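PDB 4K0J: heavy metal cation tricomponent efflux pump ZneA(CzcA-like) from Cupriavidus metallidurans, which acts as a Zn(II)/proton antiporter of the RND superfamily, probably driving heavy-metal cations out of the cell as part of a three-component efflux system. Local coordinates for residues 208-216 / 227-235; 732-742 / 753-763. One frame throughout, in Å; residues are numbered along the deposited sequence.

Contact 1 of 2, residues 208-216 / 227-235; sequences ENNANAGGS and VRGVGLIRN
N210 and N212 reach across to L232 and G231 at the root of a long antiparallel beta hairpin, the projecting arm by which RND pumps of the AcrB type engage a neighbouring subunit. N210 carries its CG anti to the backbone N (chi1 177°), which brings the amide over to the opposite chain. There OD1 takes the backbone N of I233 at 2.9 Å in a nearly straight bond (167°) lying close to the axis of the amide C=O. The same amide oxygen sits 3.2 Å from CD1 of L232, and the CG2 branch of I233 lies beside it too.

N212 lies beside V230, the two side chains pointing the same way, with ND2 at 3.5 Å from V230 CG1. Its OD1 gathers the backbone N-H groups of both G231 and L232, although these distances are too short to be trusted in detail at 3.0 Å resolution. The other end of the amide is also held, because ND2 hydrogen-bonds E60 of the second subunit.

Farther out the grip passes to the backbones. A213 O accepts from G229 N at 3.0 Å, and G214 faces R228 as a non-hydrogen-bonded pair. R228 turns its guanidinium to E59 and E60 of the second subunit in salt bridges, while residues 227-230 add a parallel ladder with a strand of that subunit. The last rungs join G215 N to V227 O at 2.8 Å and V227 N to S216 O at 2.9 Å.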
ATOM      1  N   GLU C 208      29.443  28.560  15.200  1.00 60.67           N
ATOM      2  CA  GLU C 208      29.452  27.696  16.384  1.00 73.92           C
ATOM      3  C   GLU C 208      28.914  28.350  17.659  1.00 80.53           C
ATOM      4  O   GLU C 208      28.526  27.653  18.594  1.00 68.18           O
ATOM      5  CB  GLU C 208      30.855  27.138  16.639  1.00 86.95           C
ATOM      6  CG  GLU C 208      31.258  26.016  15.696  1.00101.29           C
ATOM      7  CD  GLU C 208      32.733  25.661  15.799  1.00113.34           C
ATOM      8  OE1 GLU C 208      33.571  26.584  15.897  1.00112.33           O
ATOM      9  OE2 GLU C 208      33.053  24.455  15.780  1.00121.48           O
ATOM     10  N   ASN C 209      28.895  29.681  17.702  1.00 98.31           N
ATOM     11  CA  ASN C 209      28.381  30.390  18.875  1.00102.92           C
ATOM     12  C   ASN C 209      26.932  30.857  18.718  1.00 95.36           C
ATOM     13  O   ASN C 209      26.565  31.954  19.135  1.00 99.11           O
ATOM     14  CB  ASN C 209      29.298  31.556  19.276  1.00110.32           C
ATOM     15  CG  ASN C 209      29.438  32.595  18.184  1.00114.18           C
ATOM     16  OD1 ASN C 209      28.647  33.536  18.100  1.00117.56           O
ATOM     17  ND2 ASN C 209      30.454  32.437  17.344  1.00112.41           N
ATOM     18  N   ASN C 210      26.112  30.008  18.113  1.00 86.33           N
ATOM     19  CA  ASN C 210      24.684  30.262  18.028  1.00 87.52           C
ATOM     20  C   ASN C 210      23.895  29.076  18.571  1.00 96.97           C
ATOM     21  O   ASN C 210      23.373  28.255  17.813  1.00 97.66           O
ATOM     22  CB  ASN C 210      24.266  30.574  16.591  1.00 82.98           C
ATOM     23  CG  ASN C 210      22.767  30.765  16.452  1.00 77.51           C
ATOM     24  OD1 ASN C 210      22.206  31.737  16.959  1.00 83.05           O
ATOM     25  ND2 ASN C 210      22.108  29.828  15.775  1.00 63.07           N
ATOM     26  N   ALA C 211      23.824  28.983  19.894  1.00102.51           N
ATOM     27  CA  ALA C 211      23.120  27.882  20.534  1.00102.97           C
ATOM     28  C   ALA C 211      22.554  28.290  21.886  1.00 93.69           C
ATOM     29  O   ALA C 211      23.102  29.153  22.570  1.00 98.63           O
ATOM     30  CB  ALA C 211      24.040  26.674  20.684  1.00107.51           C
ATOM     31  N   ASN C 212      21.443  27.664  22.257  1.00 73.19           N
ATOM     32  CA  ASN C 212      20.827  27.885  23.553  1.00 57.04           C
ATOM     33  C   ASN C 212      20.815  26.601  24.362  1.00 62.22           C
ATOM     34  O   ASN C 212      19.852  25.843  24.310  1.00 77.82           O
ATOM     35  CB  ASN C 212      19.396  28.397  23.388  1.00 53.74           C
ATOM     36  CG  ASN C 212      19.323  29.902  23.272  1.00 62.77           C
ATOM     37  OD1 ASN C 212      20.305  30.557  22.915  1.00 71.20           O
ATOM     38  ND2 ASN C 212      18.156  30.464  23.577  1.00 58.38           N
ATOM     39  N   ALA C 213      21.886  26.353  25.107  1.00 56.20           N
ATOM     40  CA  ALA C 213      21.954  25.165  25.949  1.00 50.64           C
ATOM     41  C   ALA C 213      20.908  25.215  27.061  1.00 49.56           C
ATOM     42  O   ALA C 213      20.409  26.285  27.418  1.00 42.26           O
ATOM     43  CB  ALA C 213      23.343  25.009  26.536  1.00 44.55           C
ATOM     44  N   GLY C 214      20.566  24.045  27.588  1.00 45.50           N
ATOM     45  CA  GLY C 214      19.728  23.948  28.763  1.00 35.53           C
ATOM     46  C   GLY C 214      20.500  23.200  29.824  1.00 78.67           C
ATOM     47  O   GLY C 214      21.236  22.265  29.514  1.00 74.47           O
ATOM     48  N   GLY C 215      20.345  23.615  31.075  1.00 93.80           N
ATOM     49  CA  GLY C 215      21.065  22.993  32.171  1.00 90.95           C
ATOM     50  C   GLY C 215      20.239  21.996  32.962  1.00 75.94           C
ATOM     51  O   GLY C 215      20.600  21.644  34.084  1.00 82.03           O
ATOM     52  N   SER C 216      19.139  21.534  32.371  1.00 56.31           N
ATOM     53  CA  SER C 216      18.197  20.631  33.041  1.00 56.09           C
ATOM     54  C   SER C 216      17.683  21.199  34.365  1.00 47.75           C
ATOM     55  O   SER C 216      17.504  22.407  34.503  1.00 54.93           O
ATOM     56  CB  SER C 216      18.799  19.238  33.249  1.00 68.17           C
ATOM     57  OG  SER C 216      19.833  19.265  34.216  1.00 78.53           O
ATOM     58  N   VAL C 227      17.177  25.196  33.994  1.00 33.01           N
ATOM     59  CA  VAL C 227      18.208  26.181  33.687  1.00 33.99           C
ATOM     60  C   VAL C 227      18.253  26.502  32.200  1.00 37.40           C
ATOM     61  O   VAL C 227      18.361  25.612  31.363  1.00 37.58           O
ATOM     62  CB  VAL C 227      19.595  25.720  34.146  1.00 34.75           C
ATOM     63  CG1 VAL C 227      20.625  26.796  33.854  1.00 35.73           C
ATOM     64  CG2 VAL C 227      19.579  25.389  35.634  1.00 42.33           C
ATOM     65  N   ARG C 228      18.169  27.785  31.877  1.00 40.16           N
ATOM     66  CA  ARG C 228      18.208  28.221  30.491  1.00 35.01           C
ATOM     67  C   ARG C 228      19.421  29.081  30.192  1.00 45.33           C
ATOM     68  O   ARG C 228      19.553  30.184  30.719  1.00 47.69           O
ATOM     69  CB  ARG C 228      16.954  29.009  30.146  1.00 34.44           C
ATOM     70  CG  ARG C 228      15.767  28.153  29.849  1.00 33.61           C
ATOM     71  CD  ARG C 228      14.542  29.000  29.593  1.00 33.08           C
ATOM     72  NE  ARG C 228      14.776  30.009  28.567  1.00 41.27           N
ATOM     73  CZ  ARG C 228      13.819  30.755  28.023  1.00 52.10           C
ATOM     74  NH1 ARG C 228      14.126  31.647  27.091  1.00 59.07           N
ATOM     75  NH2 ARG C 228      12.556  30.605  28.403  1.00 51.67           N
ATOM     76  N   GLY C 229      20.303  28.569  29.344  1.00 47.92           N
ATOM     77  CA  GLY C 229      21.349  29.382  28.760  1.00 43.31           C
ATOM     78  C   GLY C 229      20.868  29.896  27.418  1.00 37.26           C
ATOM     79  O   GLY C 229      20.298  29.146  26.633  1.00 38.72           O
ATOM     80  N   VAL C 230      21.082  31.178  27.155  1.00 37.61           N
ATOM     81  CA  VAL C 230      20.619  31.780  25.912  1.00 51.86           C
ATOM     82  C   VAL C 230      21.778  32.395  25.143  1.00 72.00           C
ATOM     83  O   VAL C 230      22.422  33.334  25.615  1.00 73.52           O
ATOM     84  CB  VAL C 230      19.549  32.859  26.167  1.00 42.20           C
ATOM     85  CG1 VAL C 230      19.167  33.537  24.868  1.00 37.13           C
ATOM     86  CG2 VAL C 230      18.326  32.244  26.825  1.00 40.94           C
ATOM     87  N   GLY C 231      22.045  31.855  23.958  1.00 78.73           N
ATOM     88  CA  GLY C 231      23.127  32.345  23.126  1.00 75.01           C
ATOM     89  C   GLY C 231      22.721  32.456  21.674  1.00 73.28           C
ATOM     90  O   GLY C 231      23.552  32.707  20.804  1.00 78.63           O
ATOM     91  N   LEU C 232      21.433  32.263  21.417  1.00 77.01           N
ATOM     92  CA  LEU C 232      20.887  32.385  20.074  1.00 79.58           C
ATOM     93  C   LEU C 232      20.937  33.846  19.617  1.00 73.53           C
ATOM     94  O   LEU C 232      20.472  34.738  20.327  1.00 77.86           O
ATOM     95  CB  LEU C 232      19.448  31.865  20.054  1.00 75.16           C
ATOM     96  CG  LEU C 232      18.813  31.564  18.696  1.00 79.30           C
ATOM     97  CD1 LEU C 232      19.513  30.396  18.017  1.00 77.11           C
ATOM     98  CD2 LEU C 232      17.330  31.284  18.856  1.00 79.19           C
ATOM     99  N   ILE C 233      21.508  34.087  18.438  1.00 57.38           N
ATOM    100  CA  ILE C 233      21.591  35.438  17.885  1.00 57.89           C
ATOM    101  C   ILE C 233      20.201  35.946  17.494  1.00 56.77           C
ATOM    102  O   ILE C 233      19.383  35.185  16.974  1.00 64.89           O
ATOM    103  CB  ILE C 233      22.559  35.499  16.677  1.00 61.50           C
ATOM    104  CG1 ILE C 233      22.687  36.927  16.158  1.00 53.32           C
ATOM    105  CG2 ILE C 233      22.114  34.558  15.566  1.00 69.40           C
ATOM    106  CD1 ILE C 233      23.453  37.029  14.872  1.00 44.30           C
ATOM    107  N   ARG C 234      19.930  37.223  17.758  1.00 38.02           N
ATOM    108  CA  ARG C 234      18.571  37.760  17.617  1.00 37.58           C
ATOM    109  C   ARG C 234      18.454  38.833  16.553  1.00 37.63           C
ATOM    110  O   ARG C 234      17.442  38.937  15.872  1.00 41.23           O
ATOM    111  CB  ARG C 234      18.062  38.325  18.949  1.00 37.50           C
ATOM    112  CG  ARG C 234      17.773  37.285  20.020  1.00 43.93           C
ATOM    113  CD  ARG C 234      16.647  36.353  19.612  1.00 45.72           C
ATOM    114  NE  ARG C 234      16.404  35.328  20.626  1.00 54.97           N
ATOM    115  CZ  ARG C 234      15.711  34.212  20.414  1.00 50.79           C
ATOM    116  NH1 ARG C 234      15.194  33.964  19.216  1.00 46.14           N
ATOM    117  NH2 ARG C 234      15.542  33.340  21.403  1.00 40.54           N
ATOM    118  N   ASN C 235      19.483  39.651  16.429  1.00 38.08           N
ATOM    119  CA  ASN C 235      19.478  40.692  15.420  1.00 49.68           C
ATOM    120  C   ASN C 235      20.900  41.077  15.059  1.00 53.02           C
ATOM    121  O   ASN C 235      21.838  40.721  15.773  1.00 38.92           O
ATOM    122  CB  ASN C 235      18.683  41.910  15.893  1.00 50.10           C
ATOM    123  CG  ASN C 235      19.148  42.426  17.242  1.00 54.43           C
ATOM    124  OD1 ASN C 235      20.214  42.058  17.732  1.00 51.63           O
ATOM    125  ND2 ASN C 235      18.343  43.286  17.852  1.00 57.37           N
TER

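Contact 2 of 2, residues 732-742 / 753-763; sequences LIQTGIGGSPV and NVVARFIGSSR
G736 and F758 form the apolar centre: with no side chain on G736, its CA sits over one face of the phenyl ring, a CH-pi contact of 3.6 Å to the centroid. L732 meets the same ring at its edge, CD1 lying near the ring plane at 3.5 Å from CE2, and the two side chains cross at about a right angle. F758 places its CG beside the backbone N (chi1 -58°), bringing the ring back against the helix, while L199 and P189 also touch it.

Back along the strand from F758, V742 CG2 meets the methyl CB of A756 at 3.9 Å, and P741 CB lies against CG2 of V755. G739 O and S740 O both border CG1 of V755. Next to this apolar core the bonds are between backbones. F758 N donates to G736 O at 3.1 Å, the donor tilted 24° from the carbonyl plane, and V742 N bonds V754 O at a distance too short to be reliable. At the polar edge, NH2 of R763 lies 3.2 Å from I737 O.

A helix crossing one strand of a beta hairpin (101°) and running through a glycine turn into its antiparallel partner is consistent with the docking domain of RND pumps.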
ATOM      1  N   LEU C 732      37.101  30.584  -0.512  1.00 47.87           N
ATOM      2  CA  LEU C 732      37.104  31.978  -0.927  1.00 40.52           C
ATOM      3  C   LEU C 732      36.009  32.244  -1.941  1.00 41.10           C
ATOM      4  O   LEU C 732      35.356  33.285  -1.891  1.00 35.88           O
ATOM      5  CB  LEU C 732      38.460  32.350  -1.527  1.00 49.49           C
ATOM      6  CG  LEU C 732      38.585  33.709  -2.221  1.00 52.55           C
ATOM      7  CD1 LEU C 732      38.904  34.807  -1.224  1.00 47.78           C
ATOM      8  CD2 LEU C 732      39.637  33.651  -3.315  1.00 60.10           C
ATOM      9  N   ILE C 733      35.799  31.294  -2.850  1.00 44.93           N
ATOM     10  CA  ILE C 733      34.831  31.474  -3.930  1.00 41.38           C
ATOM     11  C   ILE C 733      33.409  31.226  -3.465  1.00 42.66           C
ATOM     12  O   ILE C 733      32.476  31.901  -3.903  1.00 42.99           O
ATOM     13  CB  ILE C 733      35.111  30.532  -5.114  1.00 42.48           C
ATOM     14  CG1 ILE C 733      36.597  30.528  -5.463  1.00 53.33           C
ATOM     15  CG2 ILE C 733      34.299  30.953  -6.324  1.00 34.20           C
ATOM     16  CD1 ILE C 733      37.088  29.219  -6.047  1.00 52.17           C
ATOM     17  N   GLN C 734      33.249  30.251  -2.576  1.00 41.65           N
ATOM     18  CA  GLN C 734      31.928  29.798  -2.154  1.00 39.14           C
ATOM     19  C   GLN C 734      31.365  30.691  -1.059  1.00 40.73           C
ATOM     20  O   GLN C 734      30.169  30.979  -1.026  1.00 43.63           O
ATOM     21  CB  GLN C 734      31.997  28.350  -1.658  1.00 43.88           C
ATOM     22  CG  GLN C 734      30.663  27.626  -1.670  1.00 55.53           C
ATOM     23  CD  GLN C 734      30.187  27.307  -3.079  1.00 63.52           C
ATOM     24  OE1 GLN C 734      30.772  26.472  -3.771  1.00 54.69           O
ATOM     25  NE2 GLN C 734      29.125  27.975  -3.512  1.00 68.12           N
ATOM     26  N   THR C 735      32.240  31.120  -0.158  1.00 49.35           N
ATOM     27  CA  THR C 735      31.837  31.972   0.948  1.00 51.19           C
ATOM     28  C   THR C 735      32.008  33.434   0.565  1.00 46.69           C
ATOM     29  O   THR C 735      31.041  34.192   0.521  1.00 45.59           O
ATOM     30  CB  THR C 735      32.674  31.677   2.206  1.00 61.97           C
ATOM     31  OG1 THR C 735      32.681  30.265   2.461  1.00 53.28           O
ATOM     32  CG2 THR C 735      32.109  32.422   3.417  1.00 70.77           C
ATOM     33  N   GLY C 736      33.248  33.816   0.276  1.00 53.51           N
ATOM     34  CA  GLY C 736      33.569  35.184  -0.080  1.00 58.57           C
ATOM     35  C   GLY C 736      32.847  35.686  -1.314  1.00 51.38           C
ATOM     36  O   GLY C 736      32.058  36.626  -1.237  1.00 54.94           O
ATOM     37  N   ILE C 737      33.114  35.067  -2.458  1.00 42.18           N
ATOM     38  CA  ILE C 737      32.442  35.465  -3.691  1.00 45.46           C
ATOM     39  C   ILE C 737      30.998  34.979  -3.712  1.00 50.79           C
ATOM     40  O   ILE C 737      30.064  35.783  -3.710  1.00 55.55           O
ATOM     41  CB  ILE C 737      33.155  34.930  -4.944  1.00 40.29           C
ATOM     42  CG1 ILE C 737      34.626  35.348  -4.945  1.00 39.89           C
ATOM     43  CG2 ILE C 737      32.455  35.434  -6.188  1.00 33.72           C
ATOM     44  CD1 ILE C 737      35.422  34.780  -6.095  1.00 33.87           C
ATOM     45  N   GLY C 738      30.830  33.659  -3.729  1.00 48.55           N
ATOM     46  CA  GLY C 738      29.520  33.033  -3.826  1.00 48.84           C
ATOM     47  C   GLY C 738      28.497  33.538  -2.831  1.00 53.52           C
ATOM     48  O   GLY C 738      27.325  33.706  -3.163  1.00 35.35           O
ATOM     49  N   GLY C 739      28.952  33.784  -1.606  1.00 62.78           N
ATOM     50  CA  GLY C 739      28.090  34.289  -0.556  1.00 61.29           C
ATOM     51  C   GLY C 739      27.211  33.214   0.042  1.00 57.17           C
ATOM     52  O   GLY C 739      25.994  33.368   0.098  1.00 62.51           O
ATOM     53  N   SER C 740      27.825  32.121   0.488  1.00 54.30           N
ATOM     54  CA  SER C 740      27.086  31.044   1.137  1.00 59.61           C
ATOM     55  C   SER C 740      26.615  31.479   2.520  1.00 55.09           C
ATOM     56  O   SER C 740      27.356  32.142   3.250  1.00 46.51           O
ATOM     57  CB  SER C 740      27.956  29.791   1.277  1.00 60.62           C
ATOM     58  OG  SER C 740      28.366  29.610   2.624  1.00 49.02           O
ATOM     59  N   PRO C 741      25.377  31.103   2.884  1.00 56.13           N
ATOM     60  CA  PRO C 741      24.827  31.359   4.220  1.00 57.23           C
ATOM     61  C   PRO C 741      25.643  30.649   5.285  1.00 64.74           C
ATOM     62  O   PRO C 741      26.006  29.489   5.103  1.00 72.08           O
ATOM     63  CB  PRO C 741      23.425  30.747   4.144  1.00 49.72           C
ATOM     64  CG  PRO C 741      23.501  29.757   3.044  1.00 52.83           C
ATOM     65  CD  PRO C 741      24.433  30.357   2.039  1.00 51.72           C
ATOM     66  N   VAL C 742      25.935  31.338   6.382  1.00 63.55           N
ATOM     67  CA  VAL C 742      26.748  30.745   7.434  1.00 57.25           C
ATOM     68  C   VAL C 742      25.902  30.104   8.522  1.00 58.21           C
ATOM     69  O   VAL C 742      26.149  28.964   8.918  1.00 61.89           O
ATOM     70  CB  VAL C 742      27.658  31.772   8.108  1.00 49.46           C
ATOM     71  CG1 VAL C 742      28.611  31.053   9.028  1.00 46.77           C
ATOM     72  CG2 VAL C 742      28.415  32.581   7.068  1.00 46.63           C
ATOM     73  N   ASN C 753      18.691  33.387   7.050  1.00 36.73           N
ATOM     74  CA  ASN C 753      20.075  32.957   6.951  1.00 36.98           C
ATOM     75  C   ASN C 753      21.008  34.115   7.248  1.00 37.18           C
ATOM     76  O   ASN C 753      20.797  35.223   6.762  1.00 37.08           O
ATOM     77  CB  ASN C 753      20.387  32.410   5.556  1.00 36.88           C
ATOM     78  CG  ASN C 753      19.522  31.224   5.178  1.00 45.25           C
ATOM     79  OD1 ASN C 753      19.202  31.019   4.003  1.00 41.16           O
ATOM     80  ND2 ASN C 753      19.132  30.436   6.173  1.00 49.51           N
ATOM     81  N   VAL C 754      22.030  33.860   8.056  1.00 37.49           N
ATOM     82  CA  VAL C 754      23.114  34.816   8.227  1.00 37.74           C
ATOM     83  C   VAL C 754      24.244  34.437   7.288  1.00 37.78           C
ATOM     84  O   VAL C 754      24.783  33.323   7.355  1.00 52.31           O
ATOM     85  CB  VAL C 754      23.646  34.848   9.663  1.00 38.09           C
ATOM     86  CG1 VAL C 754      24.552  36.060   9.865  1.00 38.36           C
ATOM     87  CG2 VAL C 754      22.501  34.847  10.652  1.00 37.97           C
ATOM     88  N   VAL C 755      24.591  35.380   6.418  1.00 42.52           N
ATOM     89  CA  VAL C 755      25.566  35.159   5.357  1.00 57.48           C
ATOM     90  C   VAL C 755      26.792  36.061   5.522  1.00 57.92           C
ATOM     91  O   VAL C 755      26.676  37.210   5.957  1.00 42.62           O
ATOM     92  CB  VAL C 755      24.934  35.437   3.975  1.00 59.61           C
ATOM     93  CG1 VAL C 755      25.878  35.028   2.859  1.00 69.85           C
ATOM     94  CG2 VAL C 755      23.613  34.707   3.841  1.00 57.51           C
ATOM     95  N   ALA C 756      27.967  35.529   5.190  1.00 66.00           N
ATOM     96  CA  ALA C 756      29.181  36.338   5.093  1.00 61.62           C
ATOM     97  C   ALA C 756      29.656  36.347   3.651  1.00 63.10           C
ATOM     98  O   ALA C 756      29.802  35.293   3.034  1.00 71.63           O
ATOM     99  CB  ALA C 756      30.266  35.790   5.989  1.00 54.60           C
ATOM    100  N   ARG C 757      29.887  37.539   3.112  1.00 52.67           N
ATOM    101  CA  ARG C 757      30.414  37.665   1.763  1.00 52.24           C
ATOM    102  C   ARG C 757      31.087  39.019   1.552  1.00 53.42           C
ATOM    103  O   ARG C 757      30.730  40.009   2.194  1.00 46.79           O
ATOM    104  CB  ARG C 757      29.306  37.461   0.730  1.00 57.16           C
ATOM    105  CG  ARG C 757      28.263  38.566   0.699  1.00 63.59           C
ATOM    106  CD  ARG C 757      27.370  38.439  -0.528  1.00 70.63           C
ATOM    107  NE  ARG C 757      26.350  39.482  -0.583  1.00 73.62           N
ATOM    108  CZ  ARG C 757      25.460  39.607  -1.564  1.00 75.04           C
ATOM    109  NH1 ARG C 757      24.569  40.590  -1.533  1.00 77.75           N
ATOM    110  NH2 ARG C 757      25.462  38.752  -2.577  1.00 77.50           N
ATOM    111  N   PHE C 758      32.065  39.048   0.648  1.00 51.85           N
ATOM    112  CA  PHE C 758      32.764  40.275   0.287  1.00 43.21           C
ATOM    113  C   PHE C 758      31.797  41.279  -0.310  1.00 48.55           C
ATOM    114  O   PHE C 758      30.773  40.902  -0.882  1.00 52.12           O
ATOM    115  CB  PHE C 758      33.871  39.978  -0.722  1.00 42.00           C
ATOM    116  CG  PHE C 758      34.880  38.978  -0.238  1.00 40.79           C
ATOM    117  CD1 PHE C 758      35.279  38.961   1.086  1.00 36.81           C
ATOM    118  CD2 PHE C 758      35.424  38.050  -1.108  1.00 49.20           C
ATOM    119  CE1 PHE C 758      36.212  38.035   1.541  1.00 43.55           C
ATOM    120  CE2 PHE C 758      36.358  37.124  -0.662  1.00 57.32           C
ATOM    121  CZ  PHE C 758      36.752  37.117   0.668  1.00 36.78           C
ATOM    122  N   ILE C 759      32.130  42.558  -0.181  1.00 55.65           N
ATOM    123  CA  ILE C 759      31.272  43.626  -0.682  1.00 69.42           C
ATOM    124  C   ILE C 759      31.317  43.682  -2.205  1.00 72.96           C
ATOM    125  O   ILE C 759      32.208  43.105  -2.831  1.00 63.59           O
ATOM    126  CB  ILE C 759      31.676  44.999  -0.088  1.00 82.25           C
ATOM    127  CG1 ILE C 759      30.497  45.978  -0.124  1.00 85.79           C
ATOM    128  CG2 ILE C 759      32.913  45.555  -0.796  1.00 82.01           C
ATOM    129  CD1 ILE C 759      30.771  47.298   0.569  1.00 90.17           C
ATOM    130  N   GLY C 760      30.346  44.367  -2.799  1.00 88.84           N
ATOM    131  CA  GLY C 760      30.321  44.556  -4.236  1.00103.58           C
ATOM    132  C   GLY C 760      31.555  45.306  -4.693  1.00112.58           C
ATOM    133  O   GLY C 760      32.220  45.959  -3.886  1.00120.64           O
ATOM    134  N   SER C 761      31.863  45.202  -5.982  1.00107.21           N
ATOM    135  CA  SER C 761      33.047  45.832  -6.566  1.00103.09           C
ATOM    136  C   SER C 761      34.359  45.309  -5.974  1.00101.54           C
ATOM    137  O   SER C 761      35.422  45.883  -6.202  1.00111.70           O
ATOM    138  CB  SER C 761      32.979  47.362  -6.459  1.00105.90           C
ATOM    139  OG  SER C 761      33.173  47.796  -5.122  1.00106.61           O
ATOM    140  N   SER C 762      34.274  44.221  -5.212  1.00 87.78           N
ATOM    141  CA  SER C 762      35.456  43.501  -4.753  1.00 75.84           C
ATOM    142  C   SER C 762      35.508  42.176  -5.498  1.00 70.37           C
ATOM    143  O   SER C 762      36.521  41.476  -5.484  1.00 65.42           O
ATOM    144  CB  SER C 762      35.399  43.262  -3.242  1.00 75.72           C
ATOM    145  OG  SER C 762      36.459  42.424  -2.805  1.00 65.44           O
ATOM    146  N   ARG C 763      34.393  41.851  -6.148  1.00 73.46           N
ATOM    147  CA  ARG C 763      34.258  40.658  -6.976  1.00 70.35           C
ATOM    148  C   ARG C 763      33.770  41.072  -8.358  1.00 66.87           C
ATOM    149  O   ARG C 763      33.305  40.240  -9.134  1.00 71.97           O
ATOM    150  CB  ARG C 763      33.247  39.700  -6.347  1.00 68.32           C
ATOM    151  CG  ARG C 763      32.055  40.424  -5.752  1.00 71.47           C
ATOM    152  CD  ARG C 763      30.939  39.494  -5.321  1.00 71.73           C
ATOM    153  NE  ARG C 763      29.902  40.245  -4.619  1.00 73.40           N
ATOM    154  CZ  ARG C 763      28.744  39.736  -4.212  1.00 83.59           C
ATOM    155  NH1 ARG C 763      27.877  40.514  -3.579  1.00 93.26           N
ATOM    156  NH2 ARG C 763      28.450  38.460  -4.434  1.00 79.80           N
TER

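In the fold
Contact 1 closes before contact 2 opens along the chain, and their centres lie 26 Å apart on the same side of the chain's centre, with nearest atoms about 5 Å apart. Strand 741-747 links them: it starts in contact 2, and farther along T743, V745 and F746 touch N210, I233 and L232 of contact 1. Helix 199-208, which leads into contact 1, also packs on T735 and V742 of contact 2. Between subunits the two become complementary: G214 N of the arm hydrogen-bonds Q734 OE1 of the second subunit, while Q734 here receives G214 of the third. If repeated at the third interface, this hydrogen bond would probably help join the subunits in this region.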